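Local coordinates for protein tyrosinase (Burkholderia thailandensis, PDB 5ZRD) that probably catalyses, as a type 3 dicopper tyrosinase, the ortho-hydroxylation of monophenols to catechols and their further oxidation to quinones, at residues A[58-63]-A[156-161]; A[184-187]-A[191-194]; A[391-394]-A[398-401]; A[9-14]-A[96-101]. All coordinates share one frame; numbering follows the deposited sequence.

Contact 1. Residues A[58-63]-A[156-161]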
loop_
_atom_site.group_PDB
_atom_site.type_symbol
_atom_site.label_atom_id
_atom_site.label_comp_id
_atom_site.label_asym_id
_atom_site.label_seq_id
_atom_site.Cartn_x
_atom_site.Cartn_y
_atom_site.Cartn_z
ATOM N N GLY A 58 -5.440 -10.850 -23.322
ATOM C CA GLY A 58 -5.681 -9.647 -22.549
ATOM C C GLY A 58 -6.618 -9.921 -21.370
ATOM O O GLY A 58 -6.241 -10.579 -20.408
ATOM N N GLU A 59 -7.836 -9.389 -21.450
ATOM C CA GLU A 59 -8.824 -9.591 -20.427
ATOM C C GLU A 59 -9.431 -10.978 -20.611
ATOM O O GLU A 59 -9.627 -11.395 -21.731
ATOM C CB GLU A 59 -9.932 -8.547 -20.535
ATOM C CG GLU A 59 -9.494 -7.109 -20.302
ATOM C CD GLU A 59 -10.617 -6.146 -20.653
ATOM O OE1 GLU A 59 -11.764 -6.557 -20.567
ATOM O OE2 GLU A 59 -10.353 -5.002 -21.000
ATOM N N PRO A 60 -9.760 -11.683 -19.540
ATOM C CA PRO A 60 -9.740 -11.205 -18.164
ATOM C C PRO A 60 -8.322 -11.118 -17.605
ATOM O O PRO A 60 -7.471 -11.979 -17.895
ATOM C CB PRO A 60 -10.527 -12.230 -17.332
ATOM C CG PRO A 60 -10.523 -13.473 -18.174
ATOM C CD PRO A 60 -10.326 -13.032 -19.617
ATOM N N PHE A 61 -8.140 -10.058 -16.828
ATOM C CA PHE A 61 -6.864 -9.657 -16.331
ATOM C C PHE A 61 -6.595 -10.281 -14.954
ATOM O O PHE A 61 -7.517 -10.509 -14.235
ATOM C CB PHE A 61 -6.803 -8.137 -16.160
ATOM C CG PHE A 61 -6.719 -7.298 -17.417
ATOM C CD1 PHE A 61 -6.000 -7.718 -18.531
ATOM C CD2 PHE A 61 -7.250 -6.021 -17.435
ATOM C CE1 PHE A 61 -5.869 -6.907 -19.645
ATOM C CE2 PHE A 61 -7.110 -5.213 -18.548
ATOM C CZ PHE A 61 -6.430 -5.658 -19.653
ATOM N N GLN A 62 -5.313 -10.485 -14.617
ATOM C CA GLN A 62 -4.829 -10.473 -13.259
ATOM C C GLN A 62 -4.284 -9.083 -12.903
ATOM O O GLN A 62 -3.729 -8.426 -13.730
ATOM C CB GLN A 62 -3.704 -11.483 -13.103
ATOM C CG GLN A 62 -4.144 -12.900 -13.408
ATOM C CD GLN A 62 -3.018 -13.879 -13.195
ATOM O OE1 GLN A 62 -2.790 -14.742 -14.039
ATOM N NE2 GLN A 62 -2.295 -13.728 -12.085
ATOM N N TYR A 63 -4.435 -8.663 -11.656
ATOM C CA TYR A 63 -4.066 -7.354 -11.223
ATOM C C TYR A 63 -2.926 -7.418 -10.208
ATOM O O TYR A 63 -2.657 -8.442 -9.606
ATOM C CB TYR A 63 -5.265 -6.658 -10.583
ATOM C CG TYR A 63 -6.383 -6.425 -11.561
ATOM C CD1 TYR A 63 -6.338 -5.366 -12.460
ATOM C CD2 TYR A 63 -7.464 -7.292 -11.621
ATOM C CE1 TYR A 63 -7.352 -5.169 -13.387
ATOM C CE2 TYR A 63 -8.494 -7.095 -12.527
ATOM C CZ TYR A 63 -8.424 -6.042 -13.422
ATOM O OH TYR A 63 -9.419 -5.871 -14.324
ATOM N N VAL A 156 -19.906 -15.732 -20.872
ATOM C CA VAL A 156 -19.967 -15.116 -19.570
ATOM C C VAL A 156 -19.422 -13.708 -19.738
ATOM O O VAL A 156 -18.843 -13.394 -20.778
ATOM C CB VAL A 156 -19.142 -15.864 -18.511
ATOM C CG1 VAL A 156 -19.696 -17.253 -18.249
ATOM C CG2 VAL A 156 -17.684 -15.940 -18.904
ATOM N N ALA A 157 -19.580 -12.915 -18.693
ATOM C CA ALA A 157 -19.171 -11.532 -18.737
ATOM C C ALA A 157 -17.670 -11.434 -18.454
ATOM O O ALA A 157 -17.106 -12.219 -17.745
ATOM C CB ALA A 157 -19.964 -10.714 -17.744
ATOM N N LEU A 158 -17.062 -10.451 -19.066
ATOM C CA LEU A 158 -15.795 -9.957 -18.644
ATOM C C LEU A 158 -16.090 -8.955 -17.546
ATOM O O LEU A 158 -16.580 -7.875 -17.827
ATOM C CB LEU A 158 -15.102 -9.253 -19.811
ATOM C CG LEU A 158 -14.602 -10.171 -20.918
ATOM C CD1 LEU A 158 -14.126 -9.352 -22.103
ATOM C CD2 LEU A 158 -13.484 -11.060 -20.398
ATOM N N SER A 159 -15.804 -9.323 -16.324
ATOM C CA SER A 159 -16.150 -8.447 -15.243
ATOM C C SER A 159 -15.225 -8.687 -14.047
ATOM O O SER A 159 -15.000 -9.802 -13.690
ATOM C CB SER A 159 -17.612 -8.669 -14.884
ATOM O OG SER A 159 -17.844 -8.455 -13.502
ATOM N N ASP A 160 -14.781 -7.648 -13.364
ATOM C CA ASP A 160 -14.018 -7.862 -12.124
ATOM C C ASP A 160 -14.906 -8.207 -10.889
ATOM O O ASP A 160 -14.410 -8.552 -9.804
ATOM C CB ASP A 160 -13.166 -6.628 -11.924
ATOM C CG ASP A 160 -12.183 -6.386 -13.123
ATOM O OD1 ASP A 160 -11.608 -7.377 -13.644
ATOM O OD2 ASP A 160 -12.013 -5.207 -13.545
ATOM N N ARG A 161 -16.232 -8.090 -11.057
ATOM C CA ARG A 161 -17.212 -8.440 -10.010
ATOM C C ARG A 161 -16.861 -7.656 -8.737
ATOM O O ARG A 161 -16.828 -8.220 -7.666
ATOM C CB ARG A 161 -17.240 -9.959 -9.756
ATOM C CG ARG A 161 -17.593 -10.815 -10.970
ATOM C CD ARG A 161 -19.076 -11.168 -11.122
ATOM N NE ARG A 161 -19.549 -11.446 -12.496
ATOM C CZ ARG A 161 -19.335 -12.580 -13.185
ATOM N NH1 ARG A 161 -18.589 -13.543 -12.664
ATOM N NH2 ARG A 161 -19.856 -12.742 -14.396
#
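L158 turns its two methyls into the gap beside E59 and P60: CD2 lies against the proline ring at CD, 3.8 Å away, while CD1 comes within 4.0 Å of E59 OE1. This is the tight side of the contact. L158 and E59 are both buried, F51 of helix 50-57 adds to the apolar bed of the leucine, and the aliphatic part of E59 lies over the ring of F61, with CG 3.4 Å above its plane. The cis peptide bond before P60 bends the chain here, and the proline, at the exposed margin, presents its CD to the leucine.

On the looser side, where Y63 and D160 are partly exposed, the packing gives way to one polar link. Y63 OH donates to D160 OD1 over 2.7 Å, reaching the syn side of the carboxylate from 31° out of its plane, with ring and carboxylate 83° apart. OD1 thus sits at the ring edge; D160 OD2 also receives a weak bond from N167. A glycerol, probably from the crystallisation liquor, lies about 4 Å from the Y63 side chain. Two loops of the central domain are therefore joined by leucine packing and a phenol-carboxylate bond, and the hydrogen bond from Y63 would probably favour the charged form of D160.

Contact 2. Residues A[184-187]-A[191-194]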
loop_
_atom_site.group_PDB
_atom_site.type_symbol
_atom_site.label_atom_id
_atom_site.label_comp_id
_atom_site.label_asym_id
_atom_site.label_seq_id
_atom_site.Cartn_x
_atom_site.Cartn_y
_atom_site.Cartn_z
ATOM N N GLY A 184 -17.610 -1.066 -29.606
ATOM C CA GLY A 184 -18.101 -1.959 -28.544
ATOM C C GLY A 184 -17.510 -1.676 -27.175
ATOM O O GLY A 184 -17.360 -2.582 -26.398
ATOM N N LEU A 185 -17.254 -0.431 -26.835
ATOM C CA LEU A 185 -16.789 -0.106 -25.482
ATOM C C LEU A 185 -18.029 0.270 -24.649
ATOM O O LEU A 185 -18.710 1.219 -24.994
ATOM C CB LEU A 185 -15.767 1.030 -25.579
ATOM C CG LEU A 185 -14.882 1.246 -24.361
ATOM C CD1 LEU A 185 -13.799 0.159 -24.239
ATOM C CD2 LEU A 185 -14.245 2.631 -24.427
ATOM N N VAL A 186 -18.347 -0.487 -23.607
ATOM C CA VAL A 186 -19.702 -0.457 -23.009
ATOM C C VAL A 186 -19.686 -0.517 -21.462
ATOM O O VAL A 186 -20.757 -0.620 -20.840
ATOM C CB VAL A 186 -20.556 -1.598 -23.594
ATOM C CG1 VAL A 186 -20.836 -1.381 -25.056
ATOM C CG2 VAL A 186 -19.960 -2.979 -23.396
ATOM N N GLY A 187 -18.534 -0.453 -20.799
ATOM C CA GLY A 187 -18.485 -0.808 -19.387
ATOM C C GLY A 187 -18.802 0.344 -18.445
ATOM O O GLY A 187 -18.948 0.121 -17.269
ATOM N N ALA A 191 -19.426 5.419 -21.841
ATOM C CA ALA A 191 -18.872 4.656 -22.970
ATOM C C ALA A 191 -20.024 4.016 -23.750
ATOM O O ALA A 191 -20.052 4.046 -24.992
ATOM C CB ALA A 191 -17.873 3.632 -22.496
ATOM N N LEU A 192 -20.967 3.455 -23.013
ATOM C CA LEU A 192 -22.109 2.767 -23.605
ATOM C C LEU A 192 -22.967 3.758 -24.400
ATOM O O LEU A 192 -23.351 3.483 -25.550
ATOM C CB LEU A 192 -22.935 2.117 -22.492
ATOM C CG LEU A 192 -24.203 1.395 -22.939
ATOM C CD1 LEU A 192 -23.901 0.363 -24.006
ATOM C CD2 LEU A 192 -24.850 0.729 -21.738
ATOM N N GLU A 193 -23.231 4.895 -23.786
ATOM C CA GLU A 193 -23.966 5.959 -24.438
ATOM C C GLU A 193 -23.274 6.312 -25.764
ATOM O O GLU A 193 -23.940 6.281 -26.804
ATOM C CB GLU A 193 -24.100 7.172 -23.512
ATOM C CG GLU A 193 -24.903 8.312 -24.138
ATOM C CD GLU A 193 -26.400 8.067 -24.299
ATOM O OE1 GLU A 193 -27.181 8.729 -23.579
ATOM O OE2 GLU A 193 -26.792 7.214 -25.132
ATOM N N GLN A 194 -21.959 6.591 -25.738
ATOM C CA GLN A 194 -21.197 7.014 -26.966
ATOM C C GLN A 194 -21.215 5.894 -28.015
ATOM O O GLN A 194 -21.361 6.136 -29.201
ATOM C CB GLN A 194 -19.748 7.425 -26.657
ATOM C CG GLN A 194 -19.596 8.687 -25.793
ATOM C CD GLN A 194 -20.763 9.658 -25.827
ATOM O OE1 GLN A 194 -21.547 9.762 -24.875
ATOM N NE2 GLN A 194 -20.895 10.386 -26.929
#
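V186 and L192 meet where a loop runs into the N-terminal turn of helix 189-200, which T188, the residue just before it, caps within the central tyrosinase domain. CG1 of V186 touches CD1 of L192 at 3.7 Å, branched tips meeting at a slant. L192 sets CG anti to its own N (chi1 178°), which brings CD1 against CG1 and CB of V186. The CA atoms of this pair, 4.1 Å apart, are the closest between the two segments.

Next to it A191 points its methyl straight at the loop, with CB 4.2 Å from L185 CD2. A small residue suits this place, because CB already lies 3.6 Å from L185 O.

Farther out, the cap of T188 runs through OG1 to A191 N and fixes the start of the helix. K171 NZ holds the loop by G184 O, while L185 packs on W470. L192 also meets P189 of the second subunit, so the apolar cluster continues across the interface. No hydrogen bond joins the two segments directly; L185 O and A191 O, two acceptors 3.1 Å apart, share T195 OG1, whose bond to A191 O is the weak one.

Contact 3. Residues A[391-394]-A[398-401]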
loop_
_atom_site.group_PDB
_atom_site.type_symbol
_atom_site.label_atom_id
_atom_site.label_comp_id
_atom_site.label_asym_id
_atom_site.label_seq_id
_atom_site.Cartn_x
_atom_site.Cartn_y
_atom_site.Cartn_z
ATOM N N ASN A 391 11.885 -23.351 -35.023
ATOM C CA ASN A 391 11.716 -23.958 -36.307
ATOM C C ASN A 391 10.337 -24.601 -36.340
ATOM O O ASN A 391 10.128 -25.648 -35.703
ATOM C CB ASN A 391 12.795 -25.003 -36.598
ATOM C CG ASN A 391 12.670 -25.566 -37.996
ATOM O OD1 ASN A 391 11.570 -25.876 -38.448
ATOM N ND2 ASN A 391 13.783 -25.652 -38.706
ATOM N N ILE A 392 9.420 -23.998 -37.086
ATOM C CA ILE A 392 8.057 -24.505 -37.025
ATOM C C ILE A 392 7.977 -25.940 -37.604
ATOM O O ILE A 392 7.110 -26.681 -37.175
ATOM C CB ILE A 392 7.048 -23.565 -37.723
ATOM C CG1 ILE A 392 7.375 -23.366 -39.197
ATOM C CG2 ILE A 392 6.925 -22.241 -36.987
ATOM C CD1 ILE A 392 6.309 -22.615 -39.961
ATOM N N GLU A 393 8.808 -26.318 -38.587
ATOM C CA GLU A 393 8.723 -27.653 -39.240
ATOM C C GLU A 393 9.307 -28.719 -38.289
ATOM O O GLU A 393 8.611 -29.654 -37.902
ATOM C CB GLU A 393 9.428 -27.630 -40.596
ATOM C CG GLU A 393 8.810 -26.668 -41.593
ATOM C CD GLU A 393 9.578 -26.426 -42.898
ATOM O OE1 GLU A 393 10.811 -26.678 -42.923
ATOM O OE2 GLU A 393 8.953 -25.959 -43.900
ATOM N N ARG A 394 10.511 -28.498 -37.776
ATOM C CA ARG A 394 11.206 -29.502 -36.932
ATOM C C ARG A 394 10.643 -29.540 -35.518
ATOM O O ARG A 394 10.680 -30.591 -34.918
ATOM C CB ARG A 394 12.716 -29.250 -36.837
ATOM C CG ARG A 394 13.402 -29.146 -38.193
ATOM C CD ARG A 394 14.905 -28.911 -38.111
ATOM N NE ARG A 394 15.458 -28.853 -39.460
ATOM C CZ ARG A 394 15.660 -29.905 -40.279
ATOM N NH1 ARG A 394 15.756 -31.137 -39.783
ATOM N NH2 ARG A 394 15.769 -29.698 -41.591
ATOM N N PHE A 398 4.637 -28.151 -38.533
ATOM C CA PHE A 398 3.860 -27.481 -39.608
ATOM C C PHE A 398 4.736 -26.481 -40.379
ATOM O O PHE A 398 5.821 -26.101 -39.959
ATOM C CB PHE A 398 2.619 -26.813 -39.011
ATOM C CG PHE A 398 2.865 -25.495 -38.324
ATOM C CD1 PHE A 398 2.887 -24.306 -39.053
ATOM C CD2 PHE A 398 3.075 -25.431 -36.964
ATOM C CE1 PHE A 398 3.123 -23.088 -38.431
ATOM C CE2 PHE A 398 3.278 -24.205 -36.341
ATOM C CZ PHE A 398 3.347 -23.044 -37.077
ATOM N N THR A 399 4.218 -26.081 -41.517
ATOM C CA THR A 399 4.855 -25.152 -42.392
ATOM C C THR A 399 3.778 -24.256 -43.017
ATOM O O THR A 399 2.567 -24.479 -42.832
ATOM C CB THR A 399 5.614 -25.887 -43.494
ATOM O OG1 THR A 399 6.564 -24.985 -44.077
ATOM C CG2 THR A 399 4.680 -26.444 -44.553
ATOM N N TYR A 400 4.227 -23.255 -43.755
ATOM C CA TYR A 400 3.350 -22.291 -44.396
ATOM C C TYR A 400 3.346 -22.660 -45.865
ATOM O O TYR A 400 4.380 -22.873 -46.440
ATOM C CB TYR A 400 3.752 -20.827 -44.116
ATOM C CG TYR A 400 3.313 -20.382 -42.740
ATOM C CD1 TYR A 400 1.984 -20.103 -42.482
ATOM C CD2 TYR A 400 4.183 -20.373 -41.662
ATOM C CE1 TYR A 400 1.535 -19.761 -41.212
ATOM C CE2 TYR A 400 3.754 -20.066 -40.381
ATOM C CZ TYR A 400 2.425 -19.740 -40.157
ATOM O OH TYR A 400 1.960 -19.458 -38.910
ATOM N N GLY A 401 2.158 -22.790 -46.415
ATOM C CA GLY A 401 2.045 -22.908 -47.826
ATOM C C GLY A 401 2.534 -21.641 -48.485
ATOM O O GLY A 401 3.022 -20.763 -47.830
#
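I392 and F398 tie the short helix 392-396 to the strand that follows it, for F398 N donates to I392 O at 3.2 Å in a nearly straight bond (174° at the hydrogen). Directly before I392, N391 is the N-cap of this short, weakly bonded helix: its OD1 accepts from R394 N at 2.9 Å and more weakly from E393 N, while D338 takes a bond from ND2 and so keeps the amide turned correctly.

Among the side chains, I392 does most of the filling. Its CB stands over one face of the F398 ring, 4.0 Å from the centroid and 18° off the normal, a CH-pi contact. CG1 lies between the backbone N and the carbonyl carbon (chi1 60°), which sends the extended arm toward the strand. There CD1 reaches F398 CE1 at 3.6 Å and, obliquely, Y400 CD2 at 3.5 Å, so one methyl touches both rings. A beta-branched residue fits because CG2 and CD1 both pack on F398, and CD1 goes on to Y400. W328 of helix 315-334 packs on the isoleucine too, and Y400 OH bonds to D324 of that helix.

Across from E393, T399 OG1 donates to OE2 of the glutamate at 2.6 Å, meeting the anti lone pair. The extended glutamate thus spans from helix to strand. Such a donor should help stabilise the carboxylate as an anion, while the aromatic side combines apolar and CH-pi packing with the cation-pi contact of R11 to F398 and the hydrogen bonds of Y400 OH to D324 and R11.

Contact 4. Residues A[9-14]-A[96-101]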
loop_
_atom_site.group_PDB
_atom_site.type_symbol
_atom_site.label_atom_id
_atom_site.label_comp_id
_atom_site.label_asym_id
_atom_site.label_seq_id
_atom_site.Cartn_x
_atom_site.Cartn_y
_atom_site.Cartn_z
ATOM N N ARG A 9 2.423 -30.589 -41.550
ATOM C CA ARG A 9 1.111 -30.011 -41.961
ATOM C C ARG A 9 1.307 -28.644 -42.626
ATOM O O ARG A 9 2.205 -27.879 -42.250
ATOM C CB ARG A 9 0.205 -29.717 -40.768
ATOM C CG ARG A 9 -0.265 -30.935 -39.990
ATOM C CD ARG A 9 -1.375 -30.502 -39.057
ATOM N NE ARG A 9 -0.789 -29.883 -37.885
ATOM C CZ ARG A 9 -0.692 -28.571 -37.677
ATOM N NH1 ARG A 9 -1.249 -27.696 -38.513
ATOM N NH2 ARG A 9 -0.043 -28.158 -36.607
ATOM N N VAL A 10 0.448 -28.328 -43.573
ATOM C CA VAL A 10 0.571 -27.125 -44.354
ATOM C C VAL A 10 -0.560 -26.155 -43.990
ATOM O O VAL A 10 -1.681 -26.355 -44.400
ATOM C CB VAL A 10 0.550 -27.440 -45.860
ATOM C CG1 VAL A 10 0.830 -26.189 -46.685
ATOM C CG2 VAL A 10 1.549 -28.540 -46.204
ATOM N N ARG A 11 -0.205 -25.090 -43.253
ATOM C CA ARG A 11 -1.064 -23.910 -43.051
ATOM C C ARG A 11 -1.223 -23.209 -44.390
ATOM O O ARG A 11 -0.217 -22.858 -44.981
ATOM C CB ARG A 11 -0.475 -22.946 -42.016
ATOM C CG ARG A 11 -0.697 -23.407 -40.586
ATOM C CD ARG A 11 -0.285 -22.428 -39.524
ATOM N NE ARG A 11 -0.373 -23.022 -38.197
ATOM C CZ ARG A 11 0.033 -22.399 -37.087
ATOM N NH1 ARG A 11 0.571 -21.189 -37.169
ATOM N NH2 ARG A 11 -0.072 -22.988 -35.907
ATOM N N ARG A 12 -2.470 -23.012 -44.835
ATOM C CA ARG A 12 -2.734 -22.462 -46.161
ATOM C C ARG A 12 -3.492 -21.120 -46.076
ATOM O O ARG A 12 -4.072 -20.724 -45.037
ATOM C CB ARG A 12 -3.527 -23.464 -47.007
ATOM C CG ARG A 12 -2.753 -24.718 -47.383
ATOM C CD ARG A 12 -3.419 -25.509 -48.503
ATOM N NE ARG A 12 -2.653 -26.701 -48.862
ATOM C CZ ARG A 12 -1.442 -26.703 -49.444
ATOM N NH1 ARG A 12 -0.944 -25.594 -49.981
ATOM N NH2 ARG A 12 -0.730 -27.824 -49.467
ATOM N N SER A 13 -3.444 -20.404 -47.183
ATOM C CA SER A 13 -4.132 -19.129 -47.302
ATOM C C SER A 13 -5.652 -19.343 -47.239
ATOM O O SER A 13 -6.185 -20.159 -47.990
ATOM C CB SER A 13 -3.748 -18.427 -48.574
ATOM O OG SER A 13 -4.682 -17.407 -48.887
ATOM N N VAL A 14 -6.330 -18.574 -46.376
ATOM C CA VAL A 14 -7.773 -18.665 -46.202
ATOM C C VAL A 14 -8.462 -18.362 -47.536
ATOM O O VAL A 14 -9.483 -18.960 -47.871
ATOM C CB VAL A 14 -8.287 -17.755 -45.066
ATOM C CG1 VAL A 14 -8.838 -16.435 -45.569
ATOM C CG2 VAL A 14 -9.361 -18.460 -44.254
ATOM N N MET A 96 3.195 -19.289 -30.416
ATOM C CA MET A 96 2.676 -20.318 -29.591
ATOM C C MET A 96 1.169 -20.108 -29.385
ATOM O O MET A 96 0.388 -21.096 -29.320
ATOM C CB MET A 96 3.400 -20.365 -28.250
ATOM C CG MET A 96 4.811 -20.897 -28.379
ATOM S SD MET A 96 4.895 -22.454 -29.299
ATOM C CE MET A 96 3.700 -23.397 -28.346
ATOM N N TYR A 97 0.749 -18.844 -29.326
ATOM C CA TYR A 97 -0.669 -18.541 -29.099
ATOM C C TYR A 97 -1.483 -19.143 -30.227
ATOM O O TYR A 97 -2.504 -19.802 -29.981
ATOM C CB TYR A 97 -0.919 -17.038 -28.985
ATOM C CG TYR A 97 -2.288 -16.586 -28.530
ATOM C CD1 TYR A 97 -3.149 -17.398 -27.806
ATOM C CD2 TYR A 97 -2.700 -15.294 -28.781
ATOM C CE1 TYR A 97 -4.383 -16.948 -27.353
ATOM C CE2 TYR A 97 -3.902 -14.812 -28.303
ATOM C CZ TYR A 97 -4.750 -15.643 -27.597
ATOM O OH TYR A 97 -5.941 -15.162 -27.168
ATOM N N VAL A 98 -1.008 -18.940 -31.436
ATOM C CA VAL A 98 -1.749 -19.399 -32.598
ATOM C C VAL A 98 -1.747 -20.923 -32.610
ATOM O O VAL A 98 -2.735 -21.561 -32.968
ATOM C CB VAL A 98 -1.149 -18.885 -33.908
ATOM C CG1 VAL A 98 -1.899 -19.464 -35.099
ATOM C CG2 VAL A 98 -1.159 -17.372 -33.965
ATOM N N TYR A 99 -0.589 -21.473 -32.284
ATOM C CA TYR A 99 -0.404 -22.908 -32.304
ATOM C C TYR A 99 -1.332 -23.541 -31.271
ATOM O O TYR A 99 -1.949 -24.502 -31.580
ATOM C CB TYR A 99 1.045 -23.263 -31.971
ATOM C CG TYR A 99 1.366 -24.734 -31.908
ATOM C CD1 TYR A 99 1.522 -25.468 -33.065
ATOM C CD2 TYR A 99 1.585 -25.374 -30.701
ATOM C CE1 TYR A 99 1.857 -26.808 -33.026
ATOM C CE2 TYR A 99 1.930 -26.718 -30.644
ATOM C CZ TYR A 99 2.075 -27.431 -31.815
ATOM O OH TYR A 99 2.415 -28.745 -31.813
ATOM N N LYS A 100 -1.397 -22.961 -30.074
ATOM C CA LYS A 100 -2.239 -23.458 -29.002
ATOM C C LYS A 100 -3.732 -23.406 -29.386
ATOM O O LYS A 100 -4.515 -24.348 -29.082
ATOM C CB LYS A 100 -1.932 -22.699 -27.711
ATOM C CG LYS A 100 -0.757 -23.254 -26.910
ATOM C CD LYS A 100 -0.892 -24.746 -26.630
ATOM C CE LYS A 100 0.212 -25.308 -25.759
ATOM N NZ LYS A 100 0.062 -26.772 -25.558
ATOM N N LEU A 101 -4.156 -22.371 -30.089
ATOM C CA LEU A 101 -5.556 -22.335 -30.542
ATOM C C LEU A 101 -5.752 -23.420 -31.604
ATOM O O LEU A 101 -6.790 -24.028 -31.704
ATOM C CB LEU A 101 -5.926 -20.952 -31.102
ATOM C CG LEU A 101 -7.311 -20.918 -31.741
ATOM C CD1 LEU A 101 -8.113 -19.727 -31.265
ATOM C CD2 LEU A 101 -7.201 -20.948 -33.262
HETATM O O HOH W 1 1.458 -29.863 -34.852
#
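R11 NH1 bonds to Y400 OH, has D324 as a more distant and weak ionic partner, and touches the helix at V98 CG1, 3.7 Å away. The other amino group, NH2, is salt-bridged to E102 and lies 3.6 Å from Y99 CA, so the edge of the guanidinium abuts the helix backbone. NH2 also approaches the edge of the Y99 ring, 4.1 Å from CD1. Arginine suits this place because its N-H donors, spread in one plane, can serve Y400 OH and E102 together, while F398 meets the cation through its ring in a cation-pi contact. These partners would be expected to offset the cost of burying the charge.

The long reach follows from chain shape: R11 is extended from CG to NE (chi2 and chi3 both -173°), enough to bridge a CA-to-CA gap of 10.8 Å to Y99. Strand 9-11 is half of a two-stranded parallel sheet with 398-400; its axis and that of residues 96-101 of helix 90-108 lie 13.2 Å apart at closest approach, at 114°. That helix belongs to the four-helix bundle of type 3 copper proteins and carries the copper ligand H94. V98 faces R11 with CG1 and packs on H320, a ligand of the other copper, so the arginine contact lies just behind the histidine shell.

R9 is partly exposed. Its NH1 is held by S113 OG and in a salt bridge by E102, which thereby receives both arginines. The edge of the R9 guanidinium faces Y99 CE1, with NH2 4.3 Å away and oblique to the ring. R9 NH2 donates to a water at 2.9 Å; the same water is weakly linked to Y99 OH at 3.4 Å.

How the contacts relate
Contacts 3 and 4 form one continuous region, their centres about 10 Å apart. Strands 9-11 and 398-400 pair in a parallel sheet: T399 N lies 2.8 Å from R9 O and G401 N 2.8 Å from R11 O. Contacts 2 and 3 are buried, 1 and 4 partly buried. Contact 3 is a local turn packed on aromatic rings, whereas contact 4 joins distant parts of the chain through arginines and stands nearest the copper histidines. Contacts 1 and 2 lie in the central domain, to which residues 96-101 belong too. Contact 1 mixes a buried leucine with a polar link; contact 2 is apolar, and its helix also meets the second subunit. Contacts 2 and 3 lie on opposite sides of the chain's centre.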